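Local coordinates for protein glucose-6-phosphate isomerase (Thermus thermophilus, PDB 1ZZG) that probably catalyses the reversible isomerisation of glucose 6-phosphate to fructose 6-phosphate, a step shared by glycolysis and gluconeogenesis, at residues Val246-Ser251 with Ala294-Phe299; Glu252-Leu257 with Leu364-Val369; Lys306-Val311 with Glu352-Ala357. All coordinates share one frame; numbering follows the deposited sequence.

Each contact has one segment on the mixed sheet of this phosphoglucose isomerase. Strand 306-313 runs in its middle, parallel to strand 244-249 on one flank and strand 360-366 on the other. Contacts 1 and 3 have centres about 9 Å apart and merge into one hydrophobic layer, Phe299 of the first packing on Leu308 and Leu354 of the second. Contact 2 lies where the chain leaves strands 244-249 and 360-366, its centre about 14 Å from that of contact 1. Contacts 1 and 2 interleave along the chain, and contact 3 lies within the loop closed by contact 2. Each also touches the second subunit, placing this side of the sheet near the dimer interface.

Contact 1 (Val246-Ser251 with Ala294-Phe299); sequences VFMVYS and AQVQLF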
loop_
_atom_site.group_PDB
_atom_site.type_symbol
_atom_site.label_atom_id
_atom_site.label_comp_id
_atom_site.label_asym_id
_atom_site.label_seq_id
_atom_site.Cartn_x
_atom_site.Cartn_y
_atom_site.Cartn_z
ATOM N N VAL A 246 8.548 -11.215 2.485
ATOM C CA VAL A 246 7.659 -10.240 3.103
ATOM C C VAL A 246 8.439 -9.215 3.920
ATOM O O VAL A 246 9.342 -9.567 4.676
ATOM C CB VAL A 246 6.626 -10.928 4.034
ATOM C CG1 VAL A 246 5.678 -9.884 4.621
ATOM C CG2 VAL A 246 5.848 -11.979 3.256
ATOM N N PHE A 247 8.092 -7.943 3.741
ATOM C CA PHE A 247 8.734 -6.849 4.465
ATOM C C PHE A 247 7.591 -6.200 5.250
ATOM O O PHE A 247 6.779 -5.462 4.688
ATOM C CB PHE A 247 9.359 -5.851 3.473
ATOM C CG PHE A 247 10.135 -4.737 4.130
ATOM C CD1 PHE A 247 11.392 -4.972 4.681
ATOM C CD2 PHE A 247 9.600 -3.453 4.208
ATOM C CE1 PHE A 247 12.104 -3.946 5.299
ATOM C CE2 PHE A 247 10.299 -2.426 4.820
ATOM C CZ PHE A 247 11.556 -2.670 5.369
ATOM N N MET A 248 7.536 -6.490 6.548
ATOM C CA MET A 248 6.473 -5.997 7.419
ATOM C C MET A 248 6.945 -4.999 8.475
ATOM O O MET A 248 7.778 -5.320 9.319
ATOM C CB MET A 248 5.806 -7.201 8.090
ATOM C CG MET A 248 4.577 -6.904 8.925
ATOM S SD MET A 248 3.835 -8.480 9.462
ATOM C CE MET A 248 2.415 -7.904 10.373
ATOM N N VAL A 249 6.384 -3.792 8.438
ATOM C CA VAL A 249 6.772 -2.745 9.376
ATOM C C VAL A 249 5.706 -2.434 10.423
ATOM O O VAL A 249 4.567 -2.116 10.082
ATOM C CB VAL A 249 7.106 -1.439 8.622
ATOM C CG1 VAL A 249 7.580 -0.374 9.601
ATOM C CG2 VAL A 249 8.168 -1.708 7.574
ATOM N N TYR A 250 6.085 -2.524 11.695
ATOM C CA TYR A 250 5.170 -2.239 12.791
ATOM C C TYR A 250 5.182 -0.772 13.180
ATOM O O TYR A 250 5.694 -0.400 14.236
ATOM C CB TYR A 250 5.503 -3.096 14.016
ATOM C CG TYR A 250 4.754 -4.399 14.004
ATOM C CD1 TYR A 250 5.135 -5.438 13.158
ATOM C CD2 TYR A 250 3.599 -4.561 14.774
ATOM C CE1 TYR A 250 4.382 -6.606 13.071
ATOM C CE2 TYR A 250 2.837 -5.725 14.693
ATOM C CZ TYR A 250 3.232 -6.738 13.840
ATOM O OH TYR A 250 2.461 -7.874 13.739
ATOM N N SER A 251 4.604 0.048 12.312
ATOM C CA SER A 251 4.521 1.486 12.516
ATOM C C SER A 251 3.575 2.069 11.479
ATOM O O SER A 251 3.496 1.572 10.357
ATOM C CB SER A 251 5.902 2.129 12.356
ATOM O OG SER A 251 5.819 3.545 12.417
ATOM N N ALA A 294 -5.141 -9.460 7.927
ATOM C CA ALA A 294 -5.247 -9.498 6.472
ATOM C C ALA A 294 -4.305 -10.481 5.785
ATOM O O ALA A 294 -4.736 -11.283 4.956
ATOM C CB ALA A 294 -5.040 -8.095 5.894
ATOM N N GLN A 295 -3.019 -10.424 6.111
ATOM C CA GLN A 295 -2.068 -11.322 5.469
ATOM C C GLN A 295 -1.490 -12.400 6.381
ATOM O O GLN A 295 -1.081 -13.462 5.905
ATOM C CB GLN A 295 -0.925 -10.518 4.850
ATOM C CG GLN A 295 -1.380 -9.478 3.841
ATOM C CD GLN A 295 -0.213 -8.771 3.174
ATOM O OE1 GLN A 295 0.475 -9.341 2.325
ATOM N NE2 GLN A 295 0.017 -7.524 3.560
ATOM N N VAL A 296 -1.455 -12.130 7.681
ATOM C CA VAL A 296 -0.905 -13.080 8.639
ATOM C C VAL A 296 -1.585 -14.442 8.592
ATOM O O VAL A 296 -0.937 -15.465 8.814
ATOM C CB VAL A 296 -0.968 -12.515 10.074
ATOM C CG1 VAL A 296 -0.645 -13.609 11.086
ATOM C CG2 VAL A 296 0.033 -11.375 10.217
ATOM N N GLN A 297 -2.888 -14.461 8.307
ATOM C CA GLN A 297 -3.618 -15.724 8.223
ATOM C C GLN A 297 -2.934 -16.614 7.188
ATOM O O GLN A 297 -2.700 -17.798 7.432
ATOM C CB GLN A 297 -5.085 -15.469 7.841
ATOM C CG GLN A 297 -5.877 -16.704 7.411
ATOM C CD GLN A 297 -5.837 -17.842 8.423
ATOM O OE1 GLN A 297 -6.029 -17.634 9.626
ATOM N NE2 GLN A 297 -5.604 -19.059 7.932
ATOM N N LEU A 298 -2.596 -16.037 6.041
ATOM C CA LEU A 298 -1.919 -16.794 4.996
ATOM C C LEU A 298 -0.524 -17.224 5.457
ATOM O O LEU A 298 -0.094 -18.342 5.175
ATOM C CB LEU A 298 -1.790 -15.963 3.718
ATOM C CG LEU A 298 -0.807 -16.515 2.674
ATOM C CD1 LEU A 298 -1.418 -17.725 1.981
ATOM C CD2 LEU A 298 -0.482 -15.443 1.648
ATOM N N PHE A 299 0.186 -16.343 6.156
ATOM C CA PHE A 299 1.526 -16.686 6.620
ATOM C C PHE A 299 1.471 -17.815 7.648
ATOM O O PHE A 299 2.381 -18.638 7.727
ATOM C CB PHE A 299 2.229 -15.469 7.247
ATOM C CG PHE A 299 2.279 -14.249 6.353
ATOM C CD1 PHE A 299 2.249 -14.371 4.966
ATOM C CD2 PHE A 299 2.364 -12.974 6.910
ATOM C CE1 PHE A 299 2.298 -13.241 4.143
ATOM C CE2 PHE A 299 2.416 -11.837 6.099
ATOM C CZ PHE A 299 2.383 -11.971 4.713
#
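Val246 lays both methyl groups against the far end of the Phe299 ring. Its CG2 is 3.8 Å from Phe299 CZ and its CG1 is 3.9 Å from the same atom; both methyls come obliquely to the CZ end of the ring, from the side of its plane opposite Gln295 O. The two side chains approach from opposite directions. With CG anti to the carbonyl carbon (chi1 -54°), the phenylalanine extends from the first turn of its helix toward the strand. On the other side of the ring Gln295 O lies 3.4 Å above the plane, over its centre; this oxygen also accepts the backbone bond from Phe299 N at 3.2 Å. Two residues along the strand, Met248 stretches out with all three side-chain torsions near 180°, which carries its terminal methyl across to the helix. There Met248 CE meets Val296 CG2 at 4.2 Å, a looser touch. No hydrogen bond crosses between the segments, and the four residues that meet are buried and apolar. Strand 244-249 pairs in parallel with strand 306-313, whose Leu308 touches both Val246 and Phe299, and with strand 278-287, where Ala286 packs on Val246 and Met248. The contact thus packs the short helix 296-301 on the parallel part of the mixed sheet, in an alpha/beta domain of the SIS clan, beside helix 339-356, which adds Leu354 against Phe299.

Contact 2 (Glu252-Leu257 with Leu364-Val369); sequences ERLSHL and LFLPEV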
loop_
_atom_site.group_PDB
_atom_site.type_symbol
_atom_site.label_atom_id
_atom_site.label_comp_id
_atom_site.label_asym_id
_atom_site.label_seq_id
_atom_site.Cartn_x
_atom_site.Cartn_y
_atom_site.Cartn_z
ATOM N N GLU A 252 2.840 3.108 11.861
ATOM C CA GLU A 252 1.936 3.761 10.925
ATOM C C GLU A 252 2.692 4.942 10.309
ATOM O O GLU A 252 2.495 5.279 9.140
ATOM C CB GLU A 252 0.666 4.239 11.642
ATOM C CG GLU A 252 -0.333 4.983 10.753
ATOM C CD GLU A 252 -0.951 4.123 9.646
ATOM O OE1 GLU A 252 -0.809 2.878 9.665
ATOM O OE2 GLU A 252 -1.600 4.707 8.749
ATOM N N ARG A 253 3.564 5.567 11.094
ATOM C CA ARG A 253 4.358 6.690 10.593
ATOM C C ARG A 253 5.195 6.221 9.397
ATOM O O ARG A 253 5.447 6.987 8.461
ATOM C CB ARG A 253 5.279 7.225 11.694
ATOM C CG ARG A 253 4.543 7.845 12.877
ATOM C CD ARG A 253 5.530 8.199 13.970
ATOM N NE ARG A 253 6.537 9.132 13.478
ATOM C CZ ARG A 253 7.728 9.311 14.034
ATOM N NH1 ARG A 253 8.065 8.610 15.109
ATOM N NH2 ARG A 253 8.577 10.196 13.520
ATOM N N LEU A 254 5.613 4.960 9.438
ATOM C CA LEU A 254 6.407 4.364 8.363
ATOM C C LEU A 254 5.540 3.542 7.404
ATOM O O LEU A 254 6.034 2.626 6.753
ATOM C CB LEU A 254 7.486 3.449 8.942
ATOM C CG LEU A 254 8.685 4.060 9.668
ATOM C CD1 LEU A 254 9.589 2.936 10.157
ATOM C CD2 LEU A 254 9.453 4.985 8.727
ATOM N N SER A 255 4.256 3.870 7.314
ATOM C CA SER A 255 3.341 3.127 6.445
ATOM C C SER A 255 3.732 3.114 4.963
ATOM O O SER A 255 3.272 2.264 4.206
ATOM C CB SER A 255 1.922 3.690 6.576
ATOM O OG SER A 255 1.831 4.979 6.006
ATOM N N HIS A 256 4.572 4.053 4.542
ATOM C CA HIS A 256 4.968 4.109 3.139
ATOM C C HIS A 256 6.355 3.527 2.869
ATOM O O HIS A 256 6.803 3.495 1.718
ATOM C CB HIS A 256 4.882 5.552 2.639
ATOM C CG HIS A 256 3.479 6.074 2.579
ATOM N ND1 HIS A 256 2.656 5.869 1.494
ATOM C CD2 HIS A 256 2.727 6.718 3.503
ATOM C CE1 HIS A 256 1.457 6.359 1.752
ATOM N NE2 HIS A 256 1.473 6.880 2.965
ATOM N N LEU A 257 7.027 3.061 3.921
ATOM C CA LEU A 257 8.353 2.485 3.760
ATOM C C LEU A 257 8.307 1.162 2.992
ATOM O O LEU A 257 9.145 0.922 2.121
ATOM C CB LEU A 257 9.031 2.264 5.121
ATOM C CG LEU A 257 10.496 1.807 5.040
ATOM C CD1 LEU A 257 11.328 2.873 4.345
ATOM C CD2 LEU A 257 11.053 1.564 6.434
ATOM N N LEU A 364 14.247 -6.884 12.502
ATOM C CA LEU A 364 15.192 -5.784 12.525
ATOM C C LEU A 364 14.590 -4.775 13.486
ATOM O O LEU A 364 13.507 -4.243 13.245
ATOM C CB LEU A 364 15.348 -5.165 11.134
ATOM C CG LEU A 364 16.248 -5.922 10.156
ATOM C CD1 LEU A 364 16.190 -5.265 8.784
ATOM C CD2 LEU A 364 17.671 -5.932 10.685
ATOM N N PHE A 365 15.282 -4.531 14.591
ATOM C CA PHE A 365 14.800 -3.593 15.595
ATOM C C PHE A 365 15.397 -2.200 15.437
ATOM O O PHE A 365 16.592 -2.045 15.186
ATOM C CB PHE A 365 15.109 -4.131 17.001
ATOM C CG PHE A 365 14.256 -5.303 17.405
ATOM C CD1 PHE A 365 13.007 -5.104 17.997
ATOM C CD2 PHE A 365 14.682 -6.605 17.162
ATOM C CE1 PHE A 365 12.197 -6.188 18.341
ATOM C CE2 PHE A 365 13.876 -7.700 17.501
ATOM C CZ PHE A 365 12.630 -7.489 18.091
ATOM N N LEU A 366 14.536 -1.196 15.569
ATOM C CA LEU A 366 14.921 0.207 15.495
ATOM C C LEU A 366 14.727 0.757 16.900
ATOM O O LEU A 366 13.738 0.446 17.561
ATOM C CB LEU A 366 14.000 0.984 14.547
ATOM C CG LEU A 366 14.260 1.002 13.042
ATOM C CD1 LEU A 366 14.479 -0.403 12.522
ATOM C CD2 LEU A 366 13.069 1.663 12.357
ATOM N N PRO A 367 15.667 1.580 17.381
ATOM C CA PRO A 367 15.499 2.127 18.731
ATOM C C PRO A 367 14.175 2.886 18.844
ATOM O O PRO A 367 13.511 2.859 19.875
ATOM C CB PRO A 367 16.709 3.039 18.881
ATOM C CG PRO A 367 17.764 2.305 18.090
ATOM C CD PRO A 367 17.008 1.880 16.845
ATOM N N GLU A 368 13.804 3.560 17.763
ATOM C CA GLU A 368 12.564 4.322 17.700
ATOM C C GLU A 368 12.434 4.789 16.257
ATOM O O GLU A 368 13.383 4.659 15.487
ATOM C CB GLU A 368 12.620 5.535 18.642
ATOM C CG GLU A 368 13.529 6.685 18.195
ATOM C CD GLU A 368 15.010 6.368 18.303
ATOM O OE1 GLU A 368 15.477 6.075 19.426
ATOM O OE2 GLU A 368 15.716 6.423 17.268
ATOM N N VAL A 369 11.270 5.310 15.884
ATOM C CA VAL A 369 11.088 5.802 14.524
ATOM C C VAL A 369 11.563 7.250 14.486
ATOM O O VAL A 369 10.827 8.170 14.846
ATOM C CB VAL A 369 9.612 5.732 14.070
ATOM C CG1 VAL A 369 9.485 6.264 12.640
ATOM C CG2 VAL A 369 9.117 4.290 14.141
#
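Val369 O receives Arg253 NH1 at 2.8 Å, but the N-H points well off the oxygen (129°), so the bond is weak despite the short distance. The stronger polar partner of this guanidinium is the carbonyl of Ala87, bonded through NH2. Val369 also uses its side chain: CG1 lies 3.7 Å above one face of the guanidinium, toward its rim, the two side chains running alongside each other in opposite senses. A bend at chi3 (59°) turns the end of the arginine chain into this position. Replacing Arg253 by an alanine would probably leave the carbonyls of Val369 and Ala87 without this shared donor group and uncover one side of the valine. Leu254 meets Val369 as well, tip to tip, with Leu254 CG 3.8 Å from Val369 CG1. Farther along, Leu254 CD1 approaches Leu366 CD2 at 4.3 Å. Two type I turns, Glu252-Ser255 and Leu254-Leu257, shape the loop, and Glu102 of the second subunit accepts hydrogen bonds from the backbone N of Glu252 and Arg253. The contact joins this loop, between strand 244-249 and helix 257-269, to the exit of strand 360-366, with Ala87 of helix 79-88 and Val374 of helix 371-391 packed on Leu254.

Contact 3 (Lys306-Val311 with Glu352-Ala357); sequences KLLALV and EALAEA
Leu308 is the first residue of segment 306-311 to meet the helix, its CD2 lying 4.1 Å from Leu354 CD1 and 4.2 Å from Leu354 CD2. The two leucines cross at about a right angle, and the methyl of the strand residue rests against the forked end of its partner. In Leu308, chi1 (-57°) sets CG anti to the carbonyl carbon, and a chi2 of 92°, away from the usual values, then turns CD2 to the fork. Ala309 faces the other side of the strand, where its methyl touches His245 and Tyr362 of the two neighbouring strands. The strand is an inner member of the mixed sheet, paired in parallel with strands 244-249 and 360-366, and the helix lying against it, 339-356, leads directly into strand 360-366. Strand 306-313, this helix and strand 360-366 therefore form a beta-alpha-beta crossover between adjacent parallel strands, the recurring unit of the alpha-beta sandwich seen in SIS domains. Leu310 then points back to the helix and meets Leu354 tip to tip. Its CD1 is 3.8 Å from Leu354 CD1, the closest approach between the segments, while its CD2 is 4.1 Å from that same methyl. Leu354 CD1 is held between leucines two positions apart on the strand, whereas CD2 leans to the Leu308 side. All three leucines are buried, and no hydrogen bond links the two segments. Arg300 forms a salt bridge with Glu356 and a hydrogen bond to Ala353 O, and Ala353 and Glu356 of helix 339-356 pack on Leu404 of the second subunit.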
loop_
_atom_site.group_PDB
_atom_site.type_symbol
_atom_site.label_atom_id
_atom_site.label_comp_id
_atom_site.label_asym_id
_atom_site.label_seq_id
_atom_site.Cartn_x
_atom_site.Cartn_y
_atom_site.Cartn_z
ATOM N N LYS A 306 7.931 -18.460 2.143
ATOM C CA LYS A 306 8.310 -17.078 2.356
ATOM C C LYS A 306 9.445 -16.890 3.352
ATOM O O LYS A 306 9.737 -17.765 4.171
ATOM C CB LYS A 306 7.092 -16.297 2.868
ATOM C CG LYS A 306 5.853 -16.400 1.989
ATOM C CD LYS A 306 4.605 -15.924 2.732
ATOM C CE LYS A 306 3.369 -15.919 1.824
ATOM N NZ LYS A 306 3.042 -17.276 1.290
ATOM N N LEU A 307 10.099 -15.737 3.243
ATOM C CA LEU A 307 11.136 -15.328 4.183
ATOM C C LEU A 307 10.532 -14.011 4.640
ATOM O O LEU A 307 10.306 -13.118 3.819
ATOM C CB LEU A 307 12.483 -15.062 3.503
ATOM C CG LEU A 307 13.501 -14.396 4.449
ATOM C CD1 LEU A 307 13.821 -15.335 5.615
ATOM C CD2 LEU A 307 14.776 -14.049 3.692
ATOM N N LEU A 308 10.245 -13.892 5.928
ATOM C CA LEU A 308 9.636 -12.674 6.430
ATOM C C LEU A 308 10.544 -11.858 7.331
ATOM O O LEU A 308 11.164 -12.380 8.257
ATOM C CB LEU A 308 8.340 -12.987 7.186
ATOM C CG LEU A 308 7.243 -13.747 6.434
ATOM C CD1 LEU A 308 7.405 -15.247 6.651
ATOM C CD2 LEU A 308 5.880 -13.302 6.945
ATOM N N ALA A 309 10.604 -10.566 7.047
ATOM C CA ALA A 309 11.397 -9.647 7.832
ATOM C C ALA A 309 10.428 -8.686 8.507
ATOM O O ALA A 309 9.583 -8.072 7.848
ATOM C CB ALA A 309 12.358 -8.881 6.936
ATOM N N LEU A 310 10.540 -8.578 9.825
ATOM C CA LEU A 310 9.693 -7.685 10.599
ATOM C C LEU A 310 10.519 -6.544 11.178
ATOM O O LEU A 310 11.494 -6.765 11.895
ATOM C CB LEU A 310 8.995 -8.442 11.740
ATOM C CG LEU A 310 7.582 -8.990 11.504
ATOM C CD1 LEU A 310 7.584 -10.003 10.374
ATOM C CD2 LEU A 310 7.071 -9.625 12.787
ATOM N N VAL A 311 10.126 -5.320 10.852
ATOM C CA VAL A 311 10.806 -4.131 11.342
ATOM C C VAL A 311 10.014 -3.658 12.549
ATOM O O VAL A 311 8.845 -3.283 12.420
ATOM C CB VAL A 311 10.822 -3.039 10.261
ATOM C CG1 VAL A 311 11.505 -1.779 10.789
ATOM C CG2 VAL A 311 11.531 -3.567 9.029
ATOM N N GLU A 352 6.674 -14.166 17.013
ATOM C CA GLU A 352 6.693 -15.517 17.569
ATOM C C GLU A 352 5.668 -16.434 16.888
ATOM O O GLU A 352 5.955 -17.599 16.619
ATOM C CB GLU A 352 6.413 -15.479 19.074
ATOM C CG GLU A 352 6.663 -16.811 19.770
ATOM C CD GLU A 352 6.216 -16.819 21.221
ATOM O OE1 GLU A 352 6.404 -15.795 21.916
ATOM O OE2 GLU A 352 5.686 -17.860 21.668
ATOM N N ALA A 353 4.473 -15.914 16.610
ATOM C CA ALA A 353 3.435 -16.721 15.970
ATOM C C ALA A 353 3.879 -17.173 14.586
ATOM O O ALA A 353 3.656 -18.317 14.188
ATOM C CB ALA A 353 2.125 -15.933 15.879
ATOM N N LEU A 354 4.510 -16.269 13.847
ATOM C CA LEU A 354 4.990 -16.594 12.514
ATOM C C LEU A 354 6.012 -17.730 12.592
ATOM O O LEU A 354 6.002 -18.650 11.772
ATOM C CB LEU A 354 5.619 -15.356 11.870
ATOM C CG LEU A 354 4.643 -14.259 11.439
ATOM C CD1 LEU A 354 5.398 -12.991 11.035
ATOM C CD2 LEU A 354 3.811 -14.783 10.283
ATOM N N ALA A 355 6.887 -17.670 13.590
ATOM C CA ALA A 355 7.899 -18.706 13.757
ATOM C C ALA A 355 7.252 -20.019 14.202
ATOM O O ALA A 355 7.661 -21.096 13.768
ATOM C CB ALA A 355 8.947 -18.257 14.770
ATOM N N GLU A 356 6.231 -19.919 15.054
ATOM C CA GLU A 356 5.517 -21.097 15.560
ATOM C C GLU A 356 4.851 -21.829 14.402
ATOM O O GLU A 356 4.713 -23.050 14.426
ATOM C CB GLU A 356 4.460 -20.667 16.586
ATOM C CG GLU A 356 3.821 -21.787 17.418
ATOM C CD GLU A 356 2.806 -22.630 16.647
ATOM O OE1 GLU A 356 2.162 -22.104 15.712
ATOM O OE2 GLU A 356 2.637 -23.821 16.998
ATOM N N ALA A 357 4.446 -21.075 13.385
ATOM C CA ALA A 357 3.798 -21.652 12.214
ATOM C C ALA A 357 4.810 -22.291 11.262
ATOM O O ALA A 357 4.435 -22.872 10.240
ATOM C CB ALA A 357 2.989 -20.581 11.481
#